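Local atomic coordinates of quercetin 2,3-dioxygenase (Escherichia coli, PDB entry 1TQ5), a protein that cleaves the flavonol quercetin with molecular oxygen in vitro, as a metal-dependent dioxygenase of the pirin family with two cupin domains, its physiological role being unknown. Residues R5-N8 and E9-H12; K198-T201 and S202-L205; A166-K169 and D170-S173; S20-T23 and F24-N28. All blocks are in the same frame, centred on the assembly; numbering follows the deposited sequence.

Contact 1: residues R5-N8 and E9-H12; sequences RKAN and ERGH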
loop_
_atom_site.group_PDB
_atom_site.type_symbol
_atom_site.label_atom_id
_atom_site.label_comp_id
_atom_site.label_asym_id
_atom_site.label_seq_id
_atom_site.Cartn_x
_atom_site.Cartn_y
_atom_site.Cartn_z
ATOM N N ARG A 5 5.560 11.223 -7.910
ATOM C CA ARG A 5 6.376 10.048 -8.176
ATOM C C ARG A 5 5.719 9.378 -9.385
ATOM O O ARG A 5 4.785 8.594 -9.230
ATOM C CB ARG A 5 6.352 9.112 -6.966
ATOM C CG ARG A 5 7.028 7.769 -7.176
ATOM C CD ARG A 5 8.448 7.937 -7.668
ATOM N NE ARG A 5 9.254 6.743 -7.426
ATOM C CZ ARG A 5 10.432 6.525 -7.998
ATOM N NH1 ARG A 5 10.923 7.416 -8.847
ATOM N NH2 ARG A 5 11.126 5.435 -7.710
ATOM N N LYS A 6 6.199 9.699 -10.584
ATOM C CA LYS A 6 5.629 9.148 -11.810
ATOM C C LYS A 6 5.703 7.637 -11.900
ATOM O O LYS A 6 6.718 7.033 -11.557
ATOM C CB LYS A 6 6.308 9.748 -13.045
ATOM C CG LYS A 6 5.941 11.198 -13.327
ATOM C CD LYS A 6 6.526 11.646 -14.661
ATOM C CE LYS A 6 6.196 13.101 -14.970
ATOM N NZ LYS A 6 6.843 14.038 -14.012
ATOM N N ALA A 7 4.625 7.033 -12.384
ATOM C CA ALA A 7 4.556 5.586 -12.532
ATOM C C ALA A 7 5.668 5.014 -13.416
ATOM O O ALA A 7 6.240 3.978 -13.090
ATOM C CB ALA A 7 3.196 5.185 -13.090
ATOM N N ASN A 8 5.981 5.694 -14.519
ATOM C CA ASN A 8 7.005 5.218 -15.450
ATOM C C ASN A 8 8.445 5.390 -14.964
ATOM O O ASN A 8 9.370 4.836 -15.547
ATOM C CB ASN A 8 6.850 5.910 -16.810
ATOM C CG ASN A 8 7.065 7.410 -16.728
ATOM O OD1 ASN A 8 6.362 8.108 -16.000
ATOM N ND2 ASN A 8 8.040 7.913 -17.476
ATOM N N GLU A 9 8.640 6.158 -13.904
ATOM C CA GLU A 9 9.985 6.350 -13.380
ATOM C C GLU A 9 10.274 5.460 -12.177
ATOM O O GLU A 9 11.329 5.560 -11.557
ATOM C CB GLU A 9 10.200 7.820 -13.039
ATOM C CG GLU A 9 10.263 8.682 -14.290
ATOM C CD GLU A 9 10.411 10.155 -13.986
ATOM O OE1 GLU A 9 10.604 10.938 -14.946
ATOM O OE2 GLU A 9 10.331 10.525 -12.796
ATOM N N ARG A 10 9.332 4.582 -11.856
ATOM C CA ARG A 10 9.500 3.658 -10.737
ATOM C C ARG A 10 10.551 2.618 -11.092
ATOM O O ARG A 10 10.805 2.371 -12.266
ATOM C CB ARG A 10 8.186 2.934 -10.433
ATOM C CG ARG A 10 7.158 3.761 -9.686
ATOM C CD ARG A 10 5.880 2.958 -9.506
ATOM N NE ARG A 10 5.326 2.558 -10.799
ATOM C CZ ARG A 10 4.280 1.752 -10.952
ATOM N NH1 ARG A 10 3.667 1.246 -9.888
ATOM N NH2 ARG A 10 3.848 1.456 -12.171
ATOM N N GLY A 11 11.167 2.019 -10.075
ATOM C CA GLY A 11 12.154 0.985 -10.325
ATOM C C GLY A 11 11.381 -0.152 -10.957
ATOM O O GLY A 11 10.196 -0.302 -10.693
ATOM N N HIS A 12 12.027 -0.953 -11.791
ATOM C CA HIS A 12 11.316 -2.037 -12.442
ATOM C C HIS A 12 12.185 -3.271 -12.639
ATOM O O HIS A 12 13.323 -3.178 -13.086
ATOM C CB HIS A 12 10.779 -1.542 -13.794
ATOM C CG HIS A 12 10.070 -2.591 -14.594
ATOM N ND1 HIS A 12 8.918 -3.210 -14.158
ATOM C CD2 HIS A 12 10.350 -3.129 -15.806
ATOM C CE1 HIS A 12 8.520 -4.083 -15.066
ATOM N NE2 HIS A 12 9.372 -4.055 -16.076
HETATM O O HOH W 1 10.025 10.271 -10.294
HETATM O O HOH W 2 4.747 1.810 -14.929
#

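Contact 2: residues K198-T201 and S202-L205; sequences KAST and SDGL. With CD (cadmium ion), chain D.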
loop_
_atom_site.group_PDB
_atom_site.type_symbol
_atom_site.label_atom_id
_atom_site.label_comp_id
_atom_site.label_asym_id
_atom_site.label_seq_id
_atom_site.Cartn_x
_atom_site.Cartn_y
_atom_site.Cartn_z
ATOM N N LYS A 198 -1.803 17.019 -11.114
ATOM C CA LYS A 198 -2.525 15.921 -11.745
ATOM C C LYS A 198 -1.767 14.610 -11.577
ATOM O O LYS A 198 -0.536 14.570 -11.682
ATOM C CB LYS A 198 -2.757 16.213 -13.235
ATOM C CG LYS A 198 -3.463 15.092 -13.986
ATOM C CD LYS A 198 -4.051 15.565 -15.315
ATOM C CE LYS A 198 -5.313 16.406 -15.108
ATOM N NZ LYS A 198 -5.953 16.837 -16.397
ATOM N N ALA A 199 -2.511 13.547 -11.291
ATOM C CA ALA A 199 -1.934 12.216 -11.115
ATOM C C ALA A 199 -2.849 11.186 -11.762
ATOM O O ALA A 199 -4.070 11.328 -11.738
ATOM C CB ALA A 199 -1.767 11.902 -9.635
ATOM N N SER A 200 -2.258 10.150 -12.345
ATOM C CA SER A 200 -3.053 9.106 -12.978
ATOM C C SER A 200 -2.676 7.731 -12.439
ATOM O O SER A 200 -1.846 7.611 -11.538
ATOM C CB SER A 200 -2.881 9.154 -14.500
ATOM O OG SER A 200 -1.513 9.079 -14.874
ATOM N N THR A 201 -3.300 6.699 -12.988
ATOM C CA THR A 201 -3.057 5.328 -12.567
ATOM C C THR A 201 -1.591 5.048 -12.211
ATOM O O THR A 201 -0.677 5.363 -12.972
ATOM C CB THR A 201 -3.525 4.341 -13.668
ATOM O OG1 THR A 201 -4.946 4.457 -13.837
ATOM C CG2 THR A 201 -3.191 2.899 -13.286
ATOM N N SER A 202 -1.388 4.481 -11.025
ATOM C CA SER A 202 -0.062 4.104 -10.525
ATOM C C SER A 202 0.878 5.211 -10.087
ATOM O O SER A 202 1.995 4.923 -9.637
ATOM C CB SER A 202 0.652 3.208 -11.540
ATOM O OG SER A 202 -0.030 1.974 -11.658
ATOM N N ASP A 203 0.447 6.464 -10.208
ATOM C CA ASP A 203 1.282 7.579 -9.764
ATOM C C ASP A 203 1.184 7.721 -8.255
ATOM O O ASP A 203 0.175 7.359 -7.648
ATOM C CB ASP A 203 0.832 8.919 -10.364
ATOM C CG ASP A 203 1.257 9.099 -11.792
ATOM O OD1 ASP A 203 2.308 8.544 -12.176
ATOM O OD2 ASP A 203 0.543 9.823 -12.528
ATOM N N GLY A 204 2.228 8.278 -7.657
ATOM C CA GLY A 204 2.227 8.502 -6.228
ATOM C C GLY A 204 2.535 9.963 -5.990
ATOM O O GLY A 204 3.208 10.595 -6.814
ATOM N N LEU A 205 2.045 10.499 -4.876
ATOM C CA LEU A 205 2.261 11.896 -4.519
ATOM C C LEU A 205 2.742 12.014 -3.076
ATOM O O LEU A 205 2.118 11.467 -2.173
ATOM C CB LEU A 205 0.954 12.687 -4.660
ATOM C CG LEU A 205 0.404 12.927 -6.065
ATOM C CD1 LEU A 205 -1.016 13.462 -5.974
ATOM C CD2 LEU A 205 1.297 13.918 -6.806
HETATM CD CD CD D . 1.696 9.086 -14.599
HETATM O O HOH W 3 0.133 9.977 -16.544
HETATM O O HOH W 4 0.263 7.059 -14.747
HETATM O O HOH W 5 3.742 8.012 -15.793
HETATM O O HOH W 6 2.490 11.537 -14.642
#

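Contact 3: residues A166-K169 and D170-S173; sequences ALLK and DEQS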
loop_
_atom_site.group_PDB
_atom_site.type_symbol
_atom_site.label_atom_id
_atom_site.label_comp_id
_atom_site.label_asym_id
_atom_site.label_seq_id
_atom_site.Cartn_x
_atom_site.Cartn_y
_atom_site.Cartn_z
ATOM N N ALA A 166 -12.655 6.017 -2.854
ATOM C CA ALA A 166 -13.250 5.840 -4.172
ATOM C C ALA A 166 -13.973 7.139 -4.517
ATOM O O ALA A 166 -14.793 7.623 -3.740
ATOM C CB ALA A 166 -14.229 4.670 -4.166
ATOM N N LEU A 167 -13.657 7.711 -5.674
ATOM C CA LEU A 167 -14.282 8.961 -6.094
ATOM C C LEU A 167 -14.867 8.878 -7.493
ATOM O O LEU A 167 -14.229 8.381 -8.416
ATOM C CB LEU A 167 -13.268 10.110 -6.057
ATOM C CG LEU A 167 -12.671 10.522 -4.712
ATOM C CD1 LEU A 167 -11.667 11.633 -4.942
ATOM C CD2 LEU A 167 -13.766 10.988 -3.766
ATOM N N LEU A 168 -16.089 9.370 -7.640
ATOM C CA LEU A 168 -16.752 9.382 -8.935
ATOM C C LEU A 168 -16.239 10.598 -9.693
ATOM O O LEU A 168 -15.648 11.502 -9.101
ATOM C CB LEU A 168 -18.270 9.486 -8.750
ATOM C CG LEU A 168 -18.934 8.298 -8.053
ATOM C CD1 LEU A 168 -20.376 8.643 -7.712
ATOM C CD2 LEU A 168 -18.856 7.071 -8.951
ATOM N N LYS A 169 -16.464 10.621 -11.000
ATOM C CA LYS A 169 -16.026 11.737 -11.823
ATOM C C LYS A 169 -16.612 13.042 -11.281
ATOM O O LYS A 169 -17.757 13.077 -10.830
ATOM C CB LYS A 169 -16.473 11.518 -13.269
ATOM C CG LYS A 169 -15.971 12.560 -14.253
ATOM C CD LYS A 169 -16.410 12.222 -15.668
ATOM C CE LYS A 169 -15.843 13.211 -16.677
ATOM N NZ LYS A 169 -16.318 12.923 -18.063
ATOM N N ASP A 170 -15.814 14.105 -11.316
ATOM C CA ASP A 170 -16.233 15.421 -10.834
ATOM C C ASP A 170 -16.482 15.511 -9.329
ATOM O O ASP A 170 -16.984 16.524 -8.838
ATOM C CB ASP A 170 -17.483 15.891 -11.585
ATOM C CG ASP A 170 -17.175 16.379 -12.991
ATOM O OD1 ASP A 170 -16.653 15.587 -13.805
ATOM O OD2 ASP A 170 -17.456 17.562 -13.282
ATOM N N GLU A 171 -16.139 14.460 -8.594
ATOM C CA GLU A 171 -16.321 14.465 -7.147
ATOM C C GLU A 171 -15.116 15.138 -6.500
ATOM O O GLU A 171 -14.052 15.238 -7.109
ATOM C CB GLU A 171 -16.475 13.034 -6.621
ATOM C CG GLU A 171 -16.531 12.924 -5.104
ATOM C CD GLU A 171 -16.875 11.523 -4.624
ATOM O OE1 GLU A 171 -16.882 11.301 -3.392
ATOM O OE2 GLU A 171 -17.143 10.645 -5.475
ATOM N N GLN A 172 -15.284 15.610 -5.273
ATOM C CA GLN A 172 -14.200 16.280 -4.570
ATOM C C GLN A 172 -14.343 16.194 -3.057
ATOM O O GLN A 172 -15.454 16.219 -2.521
ATOM C CB GLN A 172 -14.146 17.749 -4.977
ATOM C CG GLN A 172 -15.484 18.456 -4.846
ATOM C CD GLN A 172 -15.351 19.960 -4.856
ATOM O OE1 GLN A 172 -14.748 20.547 -3.956
ATOM N NE2 GLN A 172 -15.914 20.598 -5.879
ATOM N N SER A 173 -13.210 16.097 -2.374
ATOM C CA SER A 173 -13.200 16.031 -0.920
ATOM C C SER A 173 -11.948 16.676 -0.350
ATOM O O SER A 173 -11.114 17.194 -1.090
ATOM C CB SER A 173 -13.305 14.582 -0.445
ATOM O OG SER A 173 -14.628 14.099 -0.591
#

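Contact 4: residues S20-T23 and F24-N28; sequences SWHT and FSFAN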
loop_
_atom_site.group_PDB
_atom_site.type_symbol
_atom_site.label_atom_id
_atom_site.label_comp_id
_atom_site.label_asym_id
_atom_site.label_seq_id
_atom_site.Cartn_x
_atom_site.Cartn_y
_atom_site.Cartn_z
ATOM N N SER A 20 7.603 -6.464 -11.305
ATOM C CA SER A 20 7.425 -5.537 -10.196
ATOM C C SER A 20 7.904 -4.095 -10.402
ATOM O O SER A 20 8.999 -3.852 -10.905
ATOM C CB SER A 20 8.118 -6.144 -8.963
ATOM O OG SER A 20 7.904 -5.382 -7.787
ATOM N N TRP A 21 7.064 -3.138 -10.017
ATOM C CA TRP A 21 7.424 -1.728 -10.099
ATOM C C TRP A 21 7.617 -1.259 -8.660
ATOM O O TRP A 21 6.726 -1.412 -7.826
ATOM C CB TRP A 21 6.328 -0.918 -10.795
ATOM C CG TRP A 21 6.182 -1.296 -12.232
ATOM C CD1 TRP A 21 5.527 -2.389 -12.735
ATOM C CD2 TRP A 21 6.782 -0.637 -13.353
ATOM N NE1 TRP A 21 5.686 -2.449 -14.100
ATOM C CE2 TRP A 21 6.450 -1.386 -14.506
ATOM C CE3 TRP A 21 7.569 0.513 -13.497
ATOM C CZ2 TRP A 21 6.879 -1.020 -15.787
ATOM C CZ3 TRP A 21 7.997 0.877 -14.772
ATOM C CH2 TRP A 21 7.649 0.112 -15.899
ATOM N N HIS A 22 8.790 -0.706 -8.372
ATOM C CA HIS A 22 9.115 -0.242 -7.023
ATOM C C HIS A 22 8.975 1.255 -6.861
ATOM O O HIS A 22 9.617 2.027 -7.581
ATOM C CB HIS A 22 10.556 -0.616 -6.677
ATOM C CG HIS A 22 10.859 -2.068 -6.843
ATOM N ND1 HIS A 22 10.258 -3.044 -6.079
ATOM C CD2 HIS A 22 11.687 -2.713 -7.699
ATOM C CE1 HIS A 22 10.700 -4.229 -6.458
ATOM N NE2 HIS A 22 11.568 -4.056 -7.439
ATOM N N THR A 23 8.160 1.674 -5.902
ATOM C CA THR A 23 7.990 3.097 -5.663
ATOM C C THR A 23 9.208 3.671 -4.938
ATOM O O THR A 23 9.597 4.813 -5.187
ATOM C CB THR A 23 6.732 3.378 -4.832
ATOM O OG1 THR A 23 5.570 3.064 -5.611
ATOM C CG2 THR A 23 6.685 4.838 -4.412
ATOM N N PHE A 24 9.796 2.875 -4.043
ATOM C CA PHE A 24 10.967 3.289 -3.262
ATOM C C PHE A 24 12.096 2.284 -3.434
ATOM O O PHE A 24 11.874 1.151 -3.875
ATOM C CB PHE A 24 10.647 3.344 -1.760
ATOM C CG PHE A 24 9.473 4.209 -1.408
ATOM C CD1 PHE A 24 9.568 5.591 -1.468
ATOM C CD2 PHE A 24 8.264 3.634 -1.034
ATOM C CE1 PHE A 24 8.480 6.395 -1.165
ATOM C CE2 PHE A 24 7.166 4.427 -0.730
ATOM C CZ PHE A 24 7.275 5.814 -0.797
ATOM N N SER A 25 13.305 2.705 -3.061
ATOM C CA SER A 25 14.477 1.845 -3.132
ATOM C C SER A 25 14.086 0.489 -2.550
ATOM O O SER A 25 13.545 0.410 -1.440
ATOM C CB SER A 25 15.624 2.442 -2.310
ATOM O OG SER A 25 15.898 3.772 -2.708
ATOM N N PHE A 26 14.348 -0.571 -3.300
ATOM C CA PHE A 26 14.011 -1.920 -2.863
ATOM C C PHE A 26 15.084 -2.903 -3.316
ATOM O O PHE A 26 15.494 -2.893 -4.477
ATOM C CB PHE A 26 12.667 -2.345 -3.454
ATOM C CG PHE A 26 12.113 -3.607 -2.855
ATOM C CD1 PHE A 26 11.531 -3.595 -1.592
ATOM C CD2 PHE A 26 12.172 -4.809 -3.549
ATOM C CE1 PHE A 26 11.014 -4.766 -1.032
ATOM C CE2 PHE A 26 11.658 -5.988 -2.995
ATOM C CZ PHE A 26 11.081 -5.961 -1.735
ATOM N N ALA A 27 15.533 -3.751 -2.399
ATOM C CA ALA A 27 16.551 -4.745 -2.719
ATOM C C ALA A 27 17.734 -4.093 -3.426
ATOM O O ALA A 27 18.454 -3.295 -2.828
ATOM C CB ALA A 27 15.950 -5.836 -3.594
ATOM N N ASN A 28 17.916 -4.423 -4.703
ATOM C CA ASN A 28 19.019 -3.880 -5.495
ATOM C C ASN A 28 18.693 -2.577 -6.227
ATOM O O ASN A 28 19.544 -2.022 -6.927
ATOM C CB ASN A 28 19.497 -4.921 -6.512
ATOM C CG ASN A 28 20.059 -6.166 -5.850
ATOM O OD1 ASN A 28 20.969 -6.082 -5.021
ATOM N ND2 ASN A 28 19.523 -7.328 -6.215
#

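Contact 1: residues R5-N8 and E9-H12
R10 folds back on A7, and this is the firm half of the turn. Its NE gives A7 O a 2.8 Å hydrogen bond at 164°, in the carbonyl plane and on a lone pair, with the oxygen at the edge of the guanidinium. The bend at chi3 (-59°) turns NE to that carbonyl. Water 2 accepts from NH2 of R10 and donates a weak bond to the same oxygen, and NH1 is paired with D45. R5 passes beneath: R10 CA sits 3.9 Å above its guanidinium plane, while T23 O and Y29 OH hold NE and NH2. With a leucine in place of R10, A7 O would probably lose its NE donor and D45 its charged mate. The outer side is looser. E9 N reaches K6 O at 3.2 Å, but the K6 and E9 chains merely run alongside, with NZ of K6 5.0 Å from OE1 of E9. Water 1 accepts a weak bond from R5 NH1 and donates to E9 OE2. Such i to i+3 bonding marks a short 3-10 turn, here linking strand 2-5, paired with the second cupin domain, to strand 11-14, which opens the first domain's sheet.

Contact 2: residues K198-T201 and S202-L205
The carboxylate of D203 meets both S200 and a cadmium ion, and most of the turn is organised round it. Among the hydrogen bonds, S200 N points almost straight at D203 OD2, 2.8 Å away at 173°, reaching the oxygen on its anti side and somewhat out of the carboxylate plane. In return D203 N gives S200 O a 2.9 Å bond, closing a type II beta turn in which S202 takes the left-handed helical position (phi 73°). OD1 of D203 accepts a further bond from A7 N, so both oxygens have an amide donor. Metal bonding comes next: the cadmium is chelated by OD1 at 2.6 Å and by OD2 of D203 at 2.5 Å, with waters 3, 4, 5 and 6 filling the other places. S200 OG, in the second shell, is hydrogen-bonded to the metal waters 3 and 4, and water 4 also donates to T201 O. The ion therefore rests on one carboxylate, apart from the histidine site of the enzyme; its charge would be expected to favour the ionised form of D203. Apolar contact lies on the inner side, where A199 CB touches L205 CD1 at 4.0 Å and, at the same distance, D203 CB. L205 also packs on I194, I2 and L4. The turn carries the chain from strand 197-200, an edge strand beside 191-194 in the four-stranded sheet, to strand 204-208, which lies between 2-5 and 182-187 in the larger sheet of the same cupin domain.

Contact 3: residues A166-K169 and D170-S173
D170 lies alongside K169 at the head of the turn, both chains pointing the same way. Its OD1 rests 3.1 Å from K169 CG, whereas NZ of K169 stays 5.0 Å from that oxygen, too far for a salt bridge, so any attraction between the opposite charges is probably weak. The positive phi of D170, 66°, is what a type II turn from L168 to E171 asks of its third residue. E171 then does most of the work. Its N reaches back to L168 O over 3.0 Å, above the carbonyl plane, while its side chain, extended with CG opposite the backbone N (chi1 174°), crosses to the incoming strand. There OE2 takes L168 N at 2.7 Å, a nearly straight bond (168°) on the anti side of the carboxylate and well out of its plane. L167 crosses this side chain at about a right angle and presses its CD2 methyl against OE1 of E171, at 3.2 Å a tight fit. Were E171 an alanine, L168 N would probably be left without its carboxylate acceptor and the CD2 methyl of L167 without the group packed against it. Beyond E171 the chain enters strand 172-175 beside 213-217, S173 OG giving a weak bond to Q172 O. The whole is a type II beta turn with a side-chain carboxylate bonded to a main-chain amide, joining strands 161-167 and 172-175 of the second cupin's two sheets at the surface.

Contact 4: residues S20-T23 and F24-N28
F24 and T23 lie side by side, the methyl of T23 over the face of its neighbour's ring. T23 CG2 stands 3.7 Å from the centroid of the F24 ring and only 11° off its normal, a CH-pi contact almost over the centre. The T23 side chain is turned with OG1 beside the backbone N (chi1 -68°), which leaves CG2 beside the carbonyl carbon, next to F24, while OG1 makes a weak bond with I43 O. H22 carries the second half. F26 CB sits over one face of the imidazole, 3.9 Å from its centroid, and S20 O lies over the opposite face. The rings of H22 and F26 are near parallel (23°) but slid apart, their centroids separated by 4.9 Å, and the touch is local: H22 CE1 approaches F26 CD2 to 3.3 Å. A bond from ND1 to N44 OD1 fixes the turn of the imidazole. F26 comes within about 7 Å of the side chain of H59, a metal ligand, and packs on V42 and N44 of strand 40-48. Thus the loop leaving strand 18-22, which runs between 11-14 and 40-48 in its sheet, folds back over strand 40-48, while the F24 ring reaches W184 in strand 182-187 of the other cupin domain.

In the fold
Contacts 2 and 4 are linked through contact 1 where the two cupin domains meet, while contact 3 is a surface turn about 10 Å from contact 2 at the nearest atoms. Contact 4 is the buried one and is held by rings and methyls; the others depend on polar bonds. Contact 1 lies on strand 11-14 and contact 4 on its neighbour 18-22, joined by G11 O to H22 N. Contact 1 also meets contact 2 through R5 N to G204 O. Contacts 2 and 3 are both type II turns between the second domain's two sheets, each with an acidic side chain on a backbone amide, but only the carboxylate of contact 2 also binds cadmium.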